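Local coordinates for RND efflux system, outer membrane lipoprotein, NodT family (Burkholderia mallei, PDB 6U94) that probably serves as the outer-membrane lipoprotein channel of an RND efflux system, through which substrates leave the cell, at residues L47-F52 / Q60-A65; A56-L61 / N172-L177; E81-Y86 / V167-N172. One frame throughout, in Å; residues are numbered along the deposited sequence. Where two conformers were deposited one is given.

Contact 1: L47-F52 / Q60-A65; sequences LGWRNF and QLVALA
This is an apolar contact of the CH-pi kind between W49, in the loop that leads into helix 56-67, and V62 on that same helix, so the chain folds back on itself, W49 and V62 being thirteen positions apart. The evidence is the position of V62 CG1: it stands 3.6 Å from the centroid of the six-membered ring of W49, only 7° off the ring normal. Its nearly equal distances to the six ring atoms confirm the centring, the shortest being 3.7 Å from V62 CG1 to W49 CE2. Two torsions bring the groups together. CG of W49 sits between its backbone N and carbonyl carbon (chi1 49°), while CG1 of V62 is trans to its own N (chi1 168°), and the two side chains approach from opposite directions.

The other face of the indole is used by its neighbour: R50 CG lies 3.5 Å above the W49 ring plane, displaced toward the rim. The ring is thus held between a methyl from the helix and a methylene from its own loop. At the far end of the indole, W49 CH2 comes within 4.4 Å of A63 CB, a looser touch that extends the contact one residue along the helix. A bond of 3.0 Å from F52 N to W49 O closes a turn just behind the tryptophan. The buried area is modest, 149 Å² over both sides, yet W49 and V62 are both buried in the whole chain; V167 of helix 156-203 packs on both of them and Y452 of helix 421-454 on W49, placing this loop-helix contact against two long helices.

Contact 2: A56-L61 / N172-L177; sequences AQLQQL and NTYLTL
The carbonyl O of N172, half a turn before the Y174 that reaches across to helix 56-61, is gripped twice by T176: by T176 N at 2.9 Å, the ordinary helical bond, and by T176 OG1 at 2.7 Å. The hydroxyl lies 21° from the carbonyl plane; it thus donates back to its own helix, and N172 O takes two donors from one residue.

Y174 carries the contact, with 88 Å² of its surface covered. Its CG is trans to the backbone N (chi1 178°), which sends the ring outward to meet three residues. L61 CD1 lies over one face, 3.9 Å from the ring centroid and offset toward the rim beside Y174 CD1; this is a CH-pi contact. L58 CD1 comes obliquely to Y174 CD2 at 4.0 Å. The two short helical segments run roughly antiparallel, at 139°, with axes 10.7 Å apart, and Y174 packs the short helix 56-67 against helix 156-203, a long helix of the kind that, as in other outer membrane factors, probably contributes to the alpha-helical barrel.

At the outer end of the ring, Q57 CG approaches Y174 OH to 3.4 Å. The glutamine bends at chi2, and its side chain crosses the tyrosine at about a right angle, presenting methylene rather than amide. Y174 OH is buried here with no hydrogen-bonding partner in the model, while V255 of helix 253-256 packs against both Q57 and L61.

Contact 3: E81-Y86 / V167-N172; sequences EARALY and VAEVAN
The ring of Y86 and the guanidinium of R83 both meet helix 156-203 by their edges. E169 OE2 and N172 ND2 lie at the hydroxyl end of the Y86 ring, near its plane, and A82 C of its own helix is in plane at another part of the edge; D239 and A242 of helix 211-247 also touch this tyrosine. E169 OE1 lies in the plane of the R83 guanidinium, and the carboxylate is turned 77° from that plane.

Y86 OH is the centre of the arrangement. It donates to E169 OE2 at 2.6 Å, meeting that oxygen nearly on the line of its C-O bond, and accepts from N172 ND2 at 2.8 Å with an N-H...O angle of 169°. Two bonds therefore fix the phenol end. N172 is positioned in turn by OD1, which bonds to T446 on helix 421-454.

The other oxygen of E169 forms a long salt bridge, 3.3 Å from R83 NH1 to E169 OE1, approached from the syn side but well above the carboxylate plane. E169 bends at chi2, and R83 CG passes 3.4 Å from E169 CD. The stronger partner of R83 is A126 O, bonded to NH2, which also bonds V128 O. R87 NH1 adds a salt bridge to E169 OE2, so two arginines probably favour the charged carboxylate in this buried place.

The axes of the two short segments are 11.3 Å apart and run in the same general direction, 25° from parallel; this is a buried polar network between neighbouring helices, consistent with the bundled helical body of the outer membrane factor fold.

All three contacts are buried, but their chemistry differs with position. Contacts 1 and 2 share helix 56-67 and are apolar, each built on one aromatic ring with an aliphatic methyl over a face; contact 1 is local in sequence, whereas contact 2 joins parts of the chain more than 100 residues apart. Contact 3, nearest the centre of the chain, is polar and charged. Contacts 2 and 3 lie on successive turns of helix 156-203 and share N172, whose backbone O is bonded by T176 inside segment 172-177, while its side-chain amide bonds across contact 3. V167 and V170 of that helix also pack against V62, tying 47-52 / 60-65 to 81-86 / 167-172.

Contact 1: L47-F52 / Q60-A65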
ATOM      1  N   LEU A  47     -12.009   9.808 -13.383  1.00104.98           N
ATOM      2  CA  LEU A  47     -11.271   8.723 -12.751  1.00 94.91           C
ATOM      3  C   LEU A  47     -12.236   7.842 -11.970  1.00 85.08           C
ATOM      4  O   LEU A  47     -13.096   8.348 -11.243  1.00 87.97           O
ATOM      5  CB  LEU A  47     -10.185   9.273 -11.825  1.00 92.12           C
ATOM      6  CG  LEU A  47      -9.460   8.258 -10.941  1.00 91.67           C
ATOM      7  CD1 LEU A  47      -8.659   7.257 -11.767  1.00 92.12           C
ATOM      8  CD2 LEU A  47      -8.567   8.973  -9.946  1.00 91.56           C
ATOM      9  N   GLY A  48     -12.084   6.528 -12.123  1.00123.33           N
ATOM     10  CA  GLY A  48     -12.955   5.569 -11.485  1.00111.54           C
ATOM     11  C   GLY A  48     -12.330   4.949 -10.257  1.00 98.92           C
ATOM     12  O   GLY A  48     -11.247   4.362 -10.322  1.00 94.09           O
ATOM     13  N   TRP A  49     -13.027   5.072  -9.125  1.00 90.44           N
ATOM     14  CA  TRP A  49     -12.558   4.507  -7.862  1.00 82.15           C
ATOM     15  C   TRP A  49     -13.666   3.897  -7.018  1.00 82.45           C
ATOM     16  O   TRP A  49     -13.356   3.142  -6.091  1.00 79.51           O
ATOM     17  CB  TRP A  49     -11.840   5.577  -7.028  1.00 77.51           C
ATOM     18  CG  TRP A  49     -12.626   6.848  -6.920  1.00 77.93           C
ATOM     19  CD1 TRP A  49     -12.544   7.932  -7.746  1.00 76.64           C
ATOM     20  CD2 TRP A  49     -13.630   7.160  -5.947  1.00 79.30           C
ATOM     21  NE1 TRP A  49     -13.432   8.900  -7.345  1.00 78.99           N
ATOM     22  CE2 TRP A  49     -14.111   8.452  -6.242  1.00 81.05           C
ATOM     23  CE3 TRP A  49     -14.168   6.475  -4.853  1.00 78.30           C
ATOM     24  CZ2 TRP A  49     -15.100   9.071  -5.486  1.00 83.51           C
ATOM     25  CZ3 TRP A  49     -15.150   7.093  -4.100  1.00 79.31           C
ATOM     26  CH2 TRP A  49     -15.607   8.378  -4.421  1.00 82.85           C
ATOM     27  N   ARG A  50     -14.943   4.182  -7.295  1.00 83.25           N
ATOM     28  CA  ARG A  50     -16.020   3.661  -6.462  1.00 86.11           C
ATOM     29  C   ARG A  50     -16.154   2.148  -6.566  1.00 87.12           C
ATOM     30  O   ARG A  50     -16.681   1.524  -5.639  1.00 92.12           O
ATOM     31  CB  ARG A  50     -17.348   4.334  -6.819  1.00 93.22           C
ATOM     32  CG  ARG A  50     -17.443   5.799  -6.397  1.00 99.76           C
ATOM     33  CD  ARG A  50     -18.850   6.357  -6.606  1.00107.58           C
ATOM     34  NE  ARG A  50     -19.443   6.842  -5.361  1.00112.44           N
ATOM     35  CZ  ARG A  50     -19.441   8.115  -4.976  1.00114.66           C
ATOM     36  NH1 ARG A  50     -18.880   9.042  -5.740  1.00114.70           N
ATOM     37  NH2 ARG A  50     -20.005   8.462  -3.826  1.00115.98           N
ATOM     38  N   ASN A  51     -15.700   1.542  -7.666  1.00 81.29           N
ATOM     39  CA  ASN A  51     -15.750   0.088  -7.730  0.60 78.96           C
ATOM     40  C   ASN A  51     -14.656  -0.562  -6.894  1.00 77.43           C
ATOM     41  O   ASN A  51     -14.798  -1.731  -6.521  1.00 79.37           O
ATOM     42  CB  ASN A  51     -15.670  -0.394  -9.181  0.60 77.73           C
ATOM     43  CG  ASN A  51     -14.569   0.287  -9.966  0.60 75.36           C
ATOM     44  OD1 ASN A  51     -13.654   0.881  -9.395  0.60 75.45           O
ATOM     45  ND2 ASN A  51     -14.652   0.199 -11.288  0.60 73.26           N
ATOM     46  N   PHE A  52     -13.591   0.169  -6.569  1.00 75.16           N
ATOM     47  CA  PHE A  52     -12.494  -0.367  -5.775  1.00 66.84           C
ATOM     48  C   PHE A  52     -12.667  -0.061  -4.291  1.00 72.05           C
ATOM     49  O   PHE A  52     -12.530  -0.954  -3.449  1.00 70.24           O
ATOM     50  CB  PHE A  52     -11.165   0.189  -6.292  1.00 59.21           C
ATOM     51  CG  PHE A  52      -9.977  -0.201  -5.465  1.00 57.69           C
ATOM     52  CD1 PHE A  52      -9.642  -1.535  -5.287  1.00 56.78           C
ATOM     53  CD2 PHE A  52      -9.180   0.769  -4.881  1.00 56.39           C
ATOM     54  CE1 PHE A  52      -8.539  -1.893  -4.528  1.00 55.11           C
ATOM     55  CE2 PHE A  52      -8.078   0.417  -4.121  1.00 54.48           C
ATOM     56  CZ  PHE A  52      -7.758  -0.917  -3.947  1.00 54.89           C
ATOM     57  N   GLN A  60     -16.930   8.431   1.143  1.00 95.32           N
ATOM     58  CA  GLN A  60     -17.252   9.811   1.489  1.00 97.09           C
ATOM     59  C   GLN A  60     -15.991  10.660   1.603  1.00 94.97           C
ATOM     60  O   GLN A  60     -15.964  11.806   1.139  1.00 97.31           O
ATOM     61  CB  GLN A  60     -18.047   9.851   2.793  1.00 99.36           C
ATOM     62  CG  GLN A  60     -18.386  11.251   3.275  1.00104.10           C
ATOM     63  CD  GLN A  60     -19.211  11.246   4.548  1.00108.62           C
ATOM     64  OE1 GLN A  60     -19.507  10.189   5.107  1.00109.29           O
ATOM     65  NE2 GLN A  60     -19.589  12.432   5.013  1.00113.09           N
ATOM     66  N   LEU A  61     -14.936  10.112   2.208  1.00 92.98           N
ATOM     67  CA  LEU A  61     -13.703  10.872   2.388  1.00 89.86           C
ATOM     68  C   LEU A  61     -13.054  11.201   1.050  1.00 84.38           C
ATOM     69  O   LEU A  61     -12.573  12.323   0.844  1.00 84.09           O
ATOM     70  CB  LEU A  61     -12.737  10.089   3.277  1.00 86.80           C
ATOM     71  CG  LEU A  61     -13.214   9.884   4.714  1.00 88.23           C
ATOM     72  CD1 LEU A  61     -12.544   8.668   5.327  1.00 84.09           C
ATOM     73  CD2 LEU A  61     -12.942  11.130   5.544  1.00 88.05           C
ATOM     74  N   VAL A  62     -13.025  10.236   0.128  1.00 80.63           N
ATOM     75  CA  VAL A  62     -12.413  10.462  -1.178  1.00 75.55           C
ATOM     76  C   VAL A  62     -13.185  11.520  -1.956  1.00 80.95           C
ATOM     77  O   VAL A  62     -12.593  12.391  -2.607  1.00 77.01           O
ATOM     78  CB  VAL A  62     -12.319   9.135  -1.953  1.00 67.22           C
ATOM     79  CG1 VAL A  62     -11.963   9.384  -3.409  1.00 66.11           C
ATOM     80  CG2 VAL A  62     -11.288   8.232  -1.307  1.00 64.91           C
ATOM     81  N   ALA A  63     -14.517  11.470  -1.893  1.00 87.40           N
ATOM     82  CA  ALA A  63     -15.326  12.453  -2.605  1.00 93.06           C
ATOM     83  C   ALA A  63     -15.063  13.862  -2.089  1.00 98.83           C
ATOM     84  O   ALA A  63     -15.024  14.819  -2.871  1.00103.67           O
ATOM     85  CB  ALA A  63     -16.807  12.099  -2.485  1.00 96.77           C
ATOM     86  N   LEU A  64     -14.878  14.009  -0.775  1.00 98.24           N
ATOM     87  CA  LEU A  64     -14.586  15.327  -0.222  1.00 99.14           C
ATOM     88  C   LEU A  64     -13.194  15.794  -0.625  1.00 95.38           C
ATOM     89  O   LEU A  64     -12.983  16.986  -0.882  1.00100.51           O
ATOM     90  CB  LEU A  64     -14.728  15.305   1.301  1.00 99.89           C
ATOM     91  CG  LEU A  64     -16.092  14.909   1.872  1.00101.43           C
ATOM     92  CD1 LEU A  64     -16.153  15.185   3.371  1.00102.43           C
ATOM     93  CD2 LEU A  64     -17.224  15.617   1.137  1.00102.81           C
ATOM     94  N   ALA A  65     -12.232  14.872  -0.686  1.00 91.36           N
ATOM     95  CA  ALA A  65     -10.890  15.237  -1.123  1.00 89.09           C
ATOM     96  C   ALA A  65     -10.891  15.692  -2.577  1.00 88.14           C
ATOM     97  O   ALA A  65     -10.182  16.638  -2.939  1.00 93.08           O
ATOM     98  CB  ALA A  65      -9.935  14.059  -0.927  1.00 80.69           C
TER

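Contact 2: A56-L61 / N172-L177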
ATOM      1  N   ALA A  56     -18.503   2.659   2.562  1.00 92.74           N
ATOM      2  CA  ALA A  56     -19.258   3.892   2.366  1.00 93.38           C
ATOM      3  C   ALA A  56     -18.547   5.083   2.993  1.00 95.02           C
ATOM      4  O   ALA A  56     -18.476   6.160   2.391  1.00 96.42           O
ATOM      5  CB  ALA A  56     -20.666   3.739   2.945  1.00 94.10           C
ATOM      6  N   GLN A  57     -18.017   4.913   4.207  1.00 95.65           N
ATOM      7  CA  GLN A  57     -17.302   6.008   4.854  1.00 94.15           C
ATOM      8  C   GLN A  57     -16.052   6.386   4.070  1.00 92.97           C
ATOM      9  O   GLN A  57     -15.756   7.574   3.890  1.00 91.06           O
ATOM     10  CB  GLN A  57     -16.939   5.628   6.290  1.00 92.49           C
ATOM     11  CG  GLN A  57     -16.249   6.737   7.059  1.00 94.96           C
ATOM     12  CD  GLN A  57     -17.087   8.002   7.126  1.00102.74           C
ATOM     13  OE1 GLN A  57     -18.144   8.029   7.758  1.00105.99           O
ATOM     14  NE2 GLN A  57     -16.620   9.058   6.466  1.00101.74           N
ATOM     15  N   LEU A  58     -15.307   5.385   3.591  1.00 90.59           N
ATOM     16  CA  LEU A  58     -14.132   5.661   2.771  1.00 89.43           C
ATOM     17  C   LEU A  58     -14.517   6.386   1.487  1.00 91.95           C
ATOM     18  O   LEU A  58     -13.817   7.308   1.051  1.00 93.17           O
ATOM     19  CB  LEU A  58     -13.395   4.359   2.459  1.00 83.22           C
ATOM     20  CG  LEU A  58     -12.206   4.477   1.503  1.00 79.74           C
ATOM     21  CD1 LEU A  58     -11.166   5.439   2.050  1.00 81.35           C
ATOM     22  CD2 LEU A  58     -11.590   3.118   1.243  1.00 74.99           C
ATOM     23  N   GLN A  59     -15.634   5.988   0.872  1.00 92.56           N
ATOM     24  CA  GLN A  59     -16.100   6.672  -0.330  1.00 91.37           C
ATOM     25  C   GLN A  59     -16.406   8.135  -0.047  1.00 94.09           C
ATOM     26  O   GLN A  59     -16.175   9.002  -0.900  1.00 96.74           O
ATOM     27  CB  GLN A  59     -17.337   5.970  -0.893  1.00 93.40           C
ATOM     28  CG  GLN A  59     -17.054   4.666  -1.613  1.00 93.86           C
ATOM     29  CD  GLN A  59     -18.247   4.181  -2.417  1.00 98.06           C
ATOM     30  OE1 GLN A  59     -19.362   4.679  -2.254  1.00102.38           O
ATOM     31  NE2 GLN A  59     -18.018   3.212  -3.296  1.00 95.95           N
ATOM     32  N   GLN A  60     -16.930   8.431   1.143  1.00 95.32           N
ATOM     33  CA  GLN A  60     -17.252   9.811   1.489  1.00 97.09           C
ATOM     34  C   GLN A  60     -15.991  10.660   1.603  1.00 94.97           C
ATOM     35  O   GLN A  60     -15.964  11.806   1.139  1.00 97.31           O
ATOM     36  CB  GLN A  60     -18.047   9.851   2.793  1.00 99.36           C
ATOM     37  CG  GLN A  60     -18.386  11.251   3.275  1.00104.10           C
ATOM     38  CD  GLN A  60     -19.211  11.246   4.548  1.00108.62           C
ATOM     39  OE1 GLN A  60     -19.507  10.189   5.107  1.00109.29           O
ATOM     40  NE2 GLN A  60     -19.589  12.432   5.013  1.00113.09           N
ATOM     41  N   LEU A  61     -14.936  10.112   2.208  1.00 92.98           N
ATOM     42  CA  LEU A  61     -13.703  10.872   2.388  1.00 89.86           C
ATOM     43  C   LEU A  61     -13.054  11.201   1.050  1.00 84.38           C
ATOM     44  O   LEU A  61     -12.573  12.323   0.844  1.00 84.09           O
ATOM     45  CB  LEU A  61     -12.737  10.089   3.277  1.00 86.80           C
ATOM     46  CG  LEU A  61     -13.214   9.884   4.714  1.00 88.23           C
ATOM     47  CD1 LEU A  61     -12.544   8.668   5.327  1.00 84.09           C
ATOM     48  CD2 LEU A  61     -12.942  11.130   5.544  1.00 88.05           C
ATOM     49  N   ASN A 172      -5.278   4.875   1.874  1.00 65.31           N
ATOM     50  CA  ASN A 172      -4.244   4.289   2.719  1.00 64.01           C
ATOM     51  C   ASN A 172      -4.196   4.947   4.091  1.00 66.51           C
ATOM     52  O   ASN A 172      -3.810   4.302   5.071  1.00 69.21           O
ATOM     53  CB  ASN A 172      -2.880   4.391   2.040  1.00 66.45           C
ATOM     54  CG  ASN A 172      -1.800   3.624   2.784  1.00 65.83           C
ATOM     55  OD1 ASN A 172      -1.732   2.397   2.705  1.00 68.81           O
ATOM     56  ND2 ASN A 172      -0.949   4.342   3.508  1.00 61.84           N
ATOM     57  N   THR A 173      -4.581   6.221   4.182  1.00 60.88           N
ATOM     58  CA  THR A 173      -4.563   6.909   5.469  1.00 66.99           C
ATOM     59  C   THR A 173      -5.735   6.487   6.348  1.00 67.54           C
ATOM     60  O   THR A 173      -5.569   6.304   7.560  1.00 68.92           O
ATOM     61  CB  THR A 173      -4.571   8.423   5.255  1.00 67.51           C
ATOM     62  OG1 THR A 173      -3.439   8.790   4.461  1.00 69.18           O
ATOM     63  CG2 THR A 173      -4.493   9.156   6.581  1.00 68.67           C
ATOM     64  N   TYR A 174      -6.925   6.337   5.761  1.00 68.15           N
ATOM     65  CA  TYR A 174      -8.078   5.896   6.541  1.00 70.71           C
ATOM     66  C   TYR A 174      -7.945   4.430   6.933  1.00 72.82           C
ATOM     67  O   TYR A 174      -8.340   4.040   8.038  1.00 73.00           O
ATOM     68  CB  TYR A 174      -9.365   6.131   5.752  1.00 71.52           C
ATOM     69  CG  TYR A 174     -10.622   5.667   6.457  1.00 73.30           C
ATOM     70  CD1 TYR A 174     -11.095   6.326   7.583  1.00 73.54           C
ATOM     71  CD2 TYR A 174     -11.346   4.578   5.984  1.00 74.91           C
ATOM     72  CE1 TYR A 174     -12.248   5.910   8.226  1.00 76.16           C
ATOM     73  CE2 TYR A 174     -12.500   4.154   6.620  1.00 73.91           C
ATOM     74  CZ  TYR A 174     -12.946   4.823   7.741  1.00 76.60           C
ATOM     75  OH  TYR A 174     -14.094   4.401   8.374  1.00 79.17           O
ATOM     76  N   LEU A 175      -7.389   3.604   6.044  1.00 70.68           N
ATOM     77  CA  LEU A 175      -7.118   2.216   6.400  1.00 71.21           C
ATOM     78  C   LEU A 175      -6.069   2.134   7.501  1.00 70.77           C
ATOM     79  O   LEU A 175      -6.220   1.371   8.462  1.00 75.18           O
ATOM     80  CB  LEU A 175      -6.676   1.431   5.166  1.00 71.54           C
ATOM     81  CG  LEU A 175      -7.792   1.147   4.159  1.00 76.08           C
ATOM     82  CD1 LEU A 175      -7.261   0.416   2.936  1.00 73.95           C
ATOM     83  CD2 LEU A 175      -8.905   0.351   4.820  1.00 79.16           C
ATOM     84  N   THR A 176      -4.997   2.923   7.380  1.00 67.66           N
ATOM     85  CA  THR A 176      -3.995   2.984   8.440  1.00 66.75           C
ATOM     86  C   THR A 176      -4.612   3.452   9.753  1.00 69.91           C
ATOM     87  O   THR A 176      -4.232   2.976  10.830  1.00 71.53           O
ATOM     88  CB  THR A 176      -2.842   3.899   8.025  1.00 63.59           C
ATOM     89  OG1 THR A 176      -2.155   3.330   6.901  1.00 61.66           O
ATOM     90  CG2 THR A 176      -1.855   4.092   9.168  1.00 63.87           C
ATOM     91  N   LEU A 177      -5.577   4.373   9.684  1.00 67.13           N
ATOM     92  CA  LEU A 177      -6.279   4.803  10.889  1.00 70.02           C
ATOM     93  C   LEU A 177      -6.990   3.632  11.557  1.00 74.02           C
ATOM     94  O   LEU A 177      -6.842   3.404  12.764  1.00 72.53           O
ATOM     95  CB  LEU A 177      -7.274   5.909  10.547  1.00 69.94           C
ATOM     96  CG  LEU A 177      -8.164   6.388  11.693  1.00 75.20           C
ATOM     97  CD1 LEU A 177      -7.328   6.977  12.820  1.00 75.36           C
ATOM     98  CD2 LEU A 177      -9.186   7.400  11.194  1.00 72.96           C
TER

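Contact 3: E81-Y86 / V167-N172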
ATOM      1  N   GLU A  81       2.502  16.885   2.553  1.00 84.38           N
ATOM      2  CA  GLU A  81       2.457  17.128   3.992  1.00 85.67           C
ATOM      3  C   GLU A  81       1.841  15.949   4.735  1.00 81.19           C
ATOM      4  O   GLU A  81       2.321  15.568   5.809  1.00 81.69           O
ATOM      5  CB  GLU A  81       1.677  18.408   4.286  1.00 86.65           C
ATOM      6  CG  GLU A  81       1.464  18.672   5.771  1.00 91.76           C
ATOM      7  CD  GLU A  81       0.614  19.901   6.036  1.00101.72           C
ATOM      8  OE1 GLU A  81       0.197  20.568   5.061  1.00103.16           O
ATOM      9  OE2 GLU A  81       0.361  20.202   7.223  1.00105.49           O
ATOM     10  N   ALA A  82       0.775  15.365   4.181  1.00 77.67           N
ATOM     11  CA  ALA A  82       0.096  14.261   4.851  1.00 74.82           C
ATOM     12  C   ALA A  82       1.005  13.043   4.958  1.00 72.91           C
ATOM     13  O   ALA A  82       1.092  12.416   6.019  1.00 73.51           O
ATOM     14  CB  ALA A  82      -1.193  13.910   4.108  1.00 71.24           C
ATOM     15  N   ARG A  83       1.691  12.697   3.866  1.00 72.77           N
ATOM     16  CA  ARG A  83       2.596  11.553   3.889  1.00 72.20           C
ATOM     17  C   ARG A  83       3.696  11.738   4.927  1.00 76.33           C
ATOM     18  O   ARG A  83       4.073  10.786   5.620  1.00 78.46           O
ATOM     19  CB  ARG A  83       3.199  11.337   2.501  1.00 70.41           C
ATOM     20  CG  ARG A  83       2.219  10.773   1.488  1.00 70.24           C
ATOM     21  CD  ARG A  83       2.744  10.907   0.071  1.00 73.02           C
ATOM     22  NE  ARG A  83       4.083  10.343  -0.078  1.00 71.84           N
ATOM     23  CZ  ARG A  83       4.329   9.053  -0.281  1.00 70.46           C
ATOM     24  NH1 ARG A  83       3.326   8.189  -0.349  1.00 64.88           N
ATOM     25  NH2 ARG A  83       5.580   8.629  -0.408  1.00 73.23           N
ATOM     26  N   ALA A  84       4.216  12.961   5.053  1.00 75.59           N
ATOM     27  CA  ALA A  84       5.238  13.227   6.060  1.00 74.57           C
ATOM     28  C   ALA A  84       4.684  13.092   7.470  1.00 78.82           C
ATOM     29  O   ALA A  84       5.433  12.778   8.402  1.00 81.41           O
ATOM     30  CB  ALA A  84       5.833  14.622   5.856  1.00 73.31           C
ATOM     31  N   LEU A  85       3.380  13.314   7.648  1.00 76.56           N
ATOM     32  CA  LEU A  85       2.804  13.240   8.985  1.00 77.84           C
ATOM     33  C   LEU A  85       2.697  11.802   9.474  1.00 76.22           C
ATOM     34  O   LEU A  85       2.990  11.518  10.640  1.00 79.69           O
ATOM     35  CB  LEU A  85       1.432  13.913   9.009  1.00 78.20           C
ATOM     36  CG  LEU A  85       1.439  15.438   9.146  1.00 87.70           C
ATOM     37  CD1 LEU A  85       0.022  15.981   9.254  1.00 91.76           C
ATOM     38  CD2 LEU A  85       2.272  15.860  10.346  1.00 89.72           C
ATOM     39  N   TYR A  86       2.289  10.876   8.603  1.00 73.43           N
ATOM     40  CA  TYR A  86       1.931   9.537   9.051  1.00 74.61           C
ATOM     41  C   TYR A  86       2.635   8.398   8.326  1.00 73.02           C
ATOM     42  O   TYR A  86       2.501   7.255   8.770  1.00 74.35           O
ATOM     43  CB  TYR A  86       0.414   9.323   8.920  1.00 72.80           C
ATOM     44  CG  TYR A  86       0.006   8.724   7.594  1.00 72.30           C
ATOM     45  CD1 TYR A  86      -0.026   9.498   6.440  1.00 73.09           C
ATOM     46  CD2 TYR A  86      -0.339   7.381   7.492  1.00 69.38           C
ATOM     47  CE1 TYR A  86      -0.393   8.952   5.222  1.00 70.80           C
ATOM     48  CE2 TYR A  86      -0.705   6.825   6.281  1.00 68.78           C
ATOM     49  CZ  TYR A  86      -0.731   7.616   5.148  1.00 71.02           C
ATOM     50  OH  TYR A  86      -1.097   7.072   3.936  1.00 68.28           O
ATOM     51  N   VAL A 167      -6.605  10.022  -4.389  1.00 65.97           N
ATOM     52  CA  VAL A 167      -7.560   8.961  -4.071  1.00 65.82           C
ATOM     53  C   VAL A 167      -6.881   7.868  -3.259  1.00 66.01           C
ATOM     54  O   VAL A 167      -7.408   7.404  -2.242  1.00 66.56           O
ATOM     55  CB  VAL A 167      -8.185   8.397  -5.360  1.00 65.71           C
ATOM     56  CG1 VAL A 167      -8.875   7.068  -5.088  1.00 60.70           C
ATOM     57  CG2 VAL A 167      -9.165   9.397  -5.959  1.00 68.13           C
ATOM     58  N   ALA A 168      -5.692   7.450  -3.693  1.00 63.65           N
ATOM     59  CA  ALA A 168      -4.998   6.359  -3.023  1.00 60.02           C
ATOM     60  C   ALA A 168      -4.506   6.774  -1.642  1.00 66.42           C
ATOM     61  O   ALA A 168      -4.578   5.987  -0.691  1.00 70.54           O
ATOM     62  CB  ALA A 168      -3.835   5.881  -3.883  1.00 54.53           C
ATOM     63  N   GLU A 169      -3.999   8.002  -1.512  1.00 67.67           N
ATOM     64  CA  GLU A 169      -3.456   8.436  -0.231  1.00 67.01           C
ATOM     65  C   GLU A 169      -4.552   8.609   0.813  1.00 68.36           C
ATOM     66  O   GLU A 169      -4.316   8.367   2.001  1.00 68.39           O
ATOM     67  CB  GLU A 169      -2.671   9.735  -0.402  1.00 68.82           C
ATOM     68  CG  GLU A 169      -1.629   9.961   0.682  1.00 72.47           C
ATOM     69  CD  GLU A 169      -0.540   8.900   0.675  1.00 71.32           C
ATOM     70  OE1 GLU A 169       0.107   8.709  -0.376  1.00 71.21           O
ATOM     71  OE2 GLU A 169      -0.334   8.248   1.719  1.00 74.39           O
ATOM     72  N   VAL A 170      -5.750   9.023   0.395  1.00 69.59           N
ATOM     73  CA  VAL A 170      -6.875   9.083   1.324  1.00 68.90           C
ATOM     74  C   VAL A 170      -7.239   7.684   1.804  1.00 66.38           C
ATOM     75  O   VAL A 170      -7.527   7.473   2.989  1.00 67.25           O
ATOM     76  CB  VAL A 170      -8.078   9.785   0.667  1.00 66.97           C
ATOM     77  CG1 VAL A 170      -9.314   9.660   1.545  1.00 65.19           C
ATOM     78  CG2 VAL A 170      -7.759  11.251   0.396  1.00 73.20           C
ATOM     79  N   ALA A 171      -7.224   6.706   0.895  1.00 62.41           N
ATOM     80  CA  ALA A 171      -7.595   5.343   1.261  1.00 65.13           C
ATOM     81  C   ALA A 171      -6.564   4.726   2.198  1.00 67.99           C
ATOM     82  O   ALA A 171      -6.920   4.116   3.213  1.00 69.48           O
ATOM     83  CB  ALA A 171      -7.763   4.486   0.007  1.00 62.51           C
ATOM     84  N   ASN A 172      -5.278   4.875   1.874  1.00 65.31           N
ATOM     85  CA  ASN A 172      -4.244   4.289   2.719  1.00 64.01           C
ATOM     86  C   ASN A 172      -4.196   4.947   4.091  1.00 66.51           C
ATOM     87  O   ASN A 172      -3.810   4.302   5.071  1.00 69.21           O
ATOM     88  CB  ASN A 172      -2.880   4.391   2.040  1.00 66.45           C
ATOM     89  CG  ASN A 172      -1.800   3.624   2.784  1.00 65.83           C
ATOM     90  OD1 ASN A 172      -1.732   2.397   2.705  1.00 68.81           O
ATOM     91  ND2 ASN A 172      -0.949   4.342   3.508  1.00 61.84           N
TER